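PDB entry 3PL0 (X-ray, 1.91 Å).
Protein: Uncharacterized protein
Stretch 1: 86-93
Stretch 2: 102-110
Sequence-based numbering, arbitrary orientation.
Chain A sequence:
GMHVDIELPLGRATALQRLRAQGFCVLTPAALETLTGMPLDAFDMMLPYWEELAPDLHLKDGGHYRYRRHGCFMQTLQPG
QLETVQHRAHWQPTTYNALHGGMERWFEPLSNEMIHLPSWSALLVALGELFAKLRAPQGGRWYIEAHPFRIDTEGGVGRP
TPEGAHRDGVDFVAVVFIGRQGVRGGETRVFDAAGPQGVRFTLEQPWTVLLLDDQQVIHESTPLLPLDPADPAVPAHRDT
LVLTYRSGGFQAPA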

# COMPACT_ATOMS: atom_id res chain seq x y z
N GLN A 86 -18.77 -7.06 -1.55
CA GLN A 86 -19.03 -7.06 -2.98
C GLN A 86 -18.13 -6.07 -3.69
O GLN A 86 -17.85 -4.99 -3.16
CB GLN A 86 -20.48 -6.71 -3.26
CG GLN A 86 -20.84 -6.84 -4.74
CD GLN A 86 -22.33 -7.02 -4.95
OE1 GLN A 86 -22.79 -8.10 -5.32
NE2 GLN A 86 -23.09 -5.96 -4.70
N HIS A 87 -17.67 -6.45 -4.89
CA HIS A 87 -16.80 -5.59 -5.71
C HIS A 87 -17.38 -4.19 -5.84
O HIS A 87 -18.59 -4.03 -5.96
CB HIS A 87 -16.54 -6.20 -7.07
CG HIS A 87 -15.38 -5.57 -7.79
ND1 HIS A 87 -14.09 -5.57 -7.28
CD2 HIS A 87 -15.31 -4.90 -8.97
CE1 HIS A 87 -13.29 -4.94 -8.12
NE2 HIS A 87 -14.00 -4.53 -9.16
N ARG A 88 -16.55 -3.17 -5.74
CA ARG A 88 -17.04 -1.81 -5.70
C ARG A 88 -16.03 -0.86 -6.30
O ARG A 88 -14.87 -1.22 -6.47
CB ARG A 88 -17.41 -1.39 -4.27
CG ARG A 88 -16.25 -1.43 -3.27
CD ARG A 88 -16.62 -0.89 -1.92
NE ARG A 88 -16.82 0.57 -1.90
CZ ARG A 88 -15.86 1.50 -1.99
NH1 ARG A 88 -14.56 1.15 -2.11
NH2 ARG A 88 -16.18 2.81 -1.95
N ALA A 89 -16.48 0.35 -6.59
CA ALA A 89 -15.63 1.35 -7.20
C ALA A 89 -14.74 2.04 -6.18
O ALA A 89 -15.03 2.08 -4.98
CB ALA A 89 -16.49 2.38 -7.91
N HIS A 90 -13.65 2.61 -6.68
CA HIS A 90 -12.73 3.32 -5.86
C HIS A 90 -12.98 4.81 -6.11
O HIS A 90 -13.01 5.22 -7.26
CB HIS A 90 -11.28 2.91 -6.20
CG HIS A 90 -10.27 3.72 -5.46
ND1 HIS A 90 -10.09 3.62 -4.10
CD2 HIS A 90 -9.44 4.70 -5.87
CE1 HIS A 90 -9.19 4.49 -3.70
NE2 HIS A 90 -8.76 5.16 -4.77
N TRP A 91 -13.18 5.60 -5.05
CA TRP A 91 -13.48 7.02 -5.16
C TRP A 91 -12.21 7.87 -5.20
O TRP A 91 -11.31 7.68 -4.41
CB TRP A 91 -14.38 7.48 -3.96
CG TRP A 91 -15.15 8.79 -4.18
CD1 TRP A 91 -15.66 9.24 -5.36
CD2 TRP A 91 -15.50 9.79 -3.19
NE1 TRP A 91 -16.27 10.45 -5.18
CE2 TRP A 91 -16.19 10.82 -3.86
CE3 TRP A 91 -15.25 9.93 -1.81
CZ2 TRP A 91 -16.70 11.97 -3.19
CZ3 TRP A 91 -15.76 11.07 -1.14
CH2 TRP A 91 -16.47 12.07 -1.84
N GLN A 92 -12.18 8.85 -6.10
CA GLN A 92 -11.03 9.73 -6.30
C GLN A 92 -11.53 11.20 -6.45
O GLN A 92 -11.42 11.81 -7.54
CB GLN A 92 -10.24 9.31 -7.56
CG GLN A 92 -9.27 8.16 -7.37
CD GLN A 92 -8.85 7.45 -8.69
OE1 GLN A 92 -8.58 6.25 -8.68
NE2 GLN A 92 -8.85 8.18 -9.79
N PRO A 93 -12.10 11.76 -5.36
CA PRO A 93 -12.52 13.16 -5.40
C PRO A 93 -11.28 14.02 -5.49
O PRO A 93 -10.19 13.53 -5.13
CB PRO A 93 -13.19 13.35 -4.06
CG PRO A 93 -12.51 12.28 -3.14
CD PRO A 93 -12.33 11.13 -4.05
N GLY A 102 -17.04 13.88 -7.79
CA GLY A 102 -15.71 13.24 -7.95
C GLY A 102 -15.78 11.99 -8.82
O GLY A 102 -16.86 11.60 -9.26
N MSE A 103 -14.64 11.35 -9.05
CA MSE A 103 -14.55 10.28 -10.04
C MSE A 103 -14.65 8.98 -9.32
O MSE A 103 -14.03 8.81 -8.29
CB MSE A 103 -13.17 10.32 -10.71
CG MSE A 103 -13.02 9.36 -11.89
SE MSE A 103 -13.94 10.13 -13.41
CE MSE A 103 -12.82 11.75 -13.66
N GLU A 104 -15.42 8.06 -9.86
CA GLU A 104 -15.48 6.72 -9.33
C GLU A 104 -14.88 5.79 -10.39
O GLU A 104 -15.22 5.88 -11.57
CB GLU A 104 -16.93 6.36 -8.99
CG GLU A 104 -17.42 6.94 -7.63
CD GLU A 104 -18.80 6.43 -7.20
OE1 GLU A 104 -19.64 6.14 -8.07
OE2 GLU A 104 -19.03 6.30 -5.98
N ARG A 105 -13.95 4.92 -9.98
CA ARG A 105 -13.23 4.07 -10.92
C ARG A 105 -13.46 2.61 -10.60
O ARG A 105 -13.25 2.17 -9.48
CB ARG A 105 -11.73 4.37 -10.85
CG ARG A 105 -11.39 5.81 -11.20
CD ARG A 105 -11.05 5.95 -12.66
NE ARG A 105 -9.62 5.70 -12.83
N TRP A 106 -13.91 1.87 -11.60
CA TRP A 106 -14.03 0.42 -11.52
C TRP A 106 -12.77 -0.20 -12.08
O TRP A 106 -12.33 0.16 -13.15
CB TRP A 106 -15.23 -0.07 -12.29
CG TRP A 106 -16.50 0.29 -11.64
CD1 TRP A 106 -17.26 1.40 -11.87
CD2 TRP A 106 -17.18 -0.46 -10.63
NE1 TRP A 106 -18.37 1.39 -11.05
CE2 TRP A 106 -18.35 0.25 -10.29
CE3 TRP A 106 -16.92 -1.68 -9.99
CZ2 TRP A 106 -19.25 -0.20 -9.32
CZ3 TRP A 106 -17.81 -2.13 -9.02
CH2 TRP A 106 -18.97 -1.39 -8.70
N PHE A 107 -12.17 -1.08 -11.28
CA PHE A 107 -10.99 -1.84 -11.63
C PHE A 107 -11.38 -3.28 -11.62
O PHE A 107 -12.48 -3.62 -11.22
CB PHE A 107 -9.90 -1.61 -10.58
CG PHE A 107 -9.43 -0.21 -10.52
CD1 PHE A 107 -8.82 0.38 -11.62
CD2 PHE A 107 -9.60 0.54 -9.35
CE1 PHE A 107 -8.38 1.67 -11.57
CE2 PHE A 107 -9.15 1.86 -9.29
CZ PHE A 107 -8.53 2.42 -10.40
N GLU A 108 -10.47 -4.13 -12.08
CA GLU A 108 -10.72 -5.56 -12.11
C GLU A 108 -10.51 -6.16 -10.70
O GLU A 108 -9.60 -5.74 -9.95
CB GLU A 108 -9.79 -6.23 -13.11
CG GLU A 108 -9.98 -5.80 -14.56
CD GLU A 108 -11.36 -6.18 -15.09
OE1 GLU A 108 -11.74 -7.37 -14.95
OE2 GLU A 108 -12.05 -5.29 -15.65
N PRO A 109 -11.35 -7.13 -10.32
CA PRO A 109 -11.22 -7.75 -9.01
C PRO A 109 -9.97 -8.61 -8.82
O PRO A 109 -9.43 -9.23 -9.74
CB PRO A 109 -12.48 -8.62 -8.87
CG PRO A 109 -13.15 -8.60 -10.21
CD PRO A 109 -12.50 -7.63 -11.09
N LEU A 110 -9.54 -8.67 -7.58
CA LEU A 110 -8.47 -9.54 -7.17
C LEU A 110 -8.81 -10.98 -7.52
O LEU A 110 -9.99 -11.37 -7.60
CB LEU A 110 -8.30 -9.44 -5.64
CG LEU A 110 -8.10 -8.08 -4.99
CD1 LEU A 110 -8.10 -8.19 -3.45
CD2 LEU A 110 -6.81 -7.43 -5.52
O HOH W 1 -13.12 -1.42 -8.43

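How does stretch 2 enter the contact at G102 and M103? The two stretches lie close together here, with G102 CA 4.1 Å from P93 CA. At this spacing a side chain has no room: an ideal CB on G102 would lie 2.9 Å from P93 CA, a clash, and 3.0 Å from W91 NE1. The positive phi of 78° also favours glycine. The pairing proper starts one residue later, where Q92 N donates to M103 O at 2.9 Å. M103, a selenomethionine, sets its CB on the same face of the sheet as that of Q92, the two CB atoms 4.4 Å apart, but the end of its side chain leads away. Its carbonyl also meets the indole of W91, with M103 O 3.4 Å from W91 CD1.

What holds E104 and R105 in register? Strand 103-105 runs antiparallel to strand 90-92, the directions differing by 151°. E104 faces W91 as a non-hydrogen-bonded pair, so W91 and E104 meet through their side chains, E104 CG packing 3.7 Å from W91 CD1, while E104 CA approaches the neighbouring H90 O at 3.6 Å in a CA-H...O contact. R105 and H90 then form a hydrogen-bonded pair, closed by two bonds of equal length: H90 N to R105 O and R105 N to H90 O, each 2.9 Å. The first is nearly straight, at 172°. R105 O serves a second neighbour as well, since A89 CA lies 3.4 Å from it. On the face shared by Q92, H90, M103 and R105, the aliphatic part of the arginine reaches Q92, with R105 CG 3.7 Å from Q92 NE2; the guanidinium carbon and its two terminal nitrogens are not modelled.

Where does W106 find its partners once the ladder ends? Its CB points sideways, yet the end of the side chain comes nearer to stretch 1 and spreads a ring face beside the backbone there. A89 CB sits over that face, 3.8 Å from the centroid of the five-membered ring and only 16° off its normal, a well-centred CH-pi contact. Farther along the indole, W106 CZ3 comes within 3.4 Å of R88 CA. The H87 ring meets the six-membered ring obliquely, the planes inclined at 49°.

How do F107 and P109 finish the contact? The backbone of F107 takes over from the ladder, using both its polar groups. F107 N donates to the O atom of a water 3.0 Å away, and that water O atom donates in turn to R88 O at 2.6 Å, bridging the two stretches. F107 O accepts a hydrogen bond from H87 NE2 at 2.7 Å, lying near the plane of the imidazole, as a ring nitrogen donor requires. The phenyl ring meanwhile turns its edge to H90, with F107 CE2 3.9 Å from H90 CB. Past E108, whose CB points away, P109 CB lies over one face of the H87 ring, 4.1 Å from its centroid.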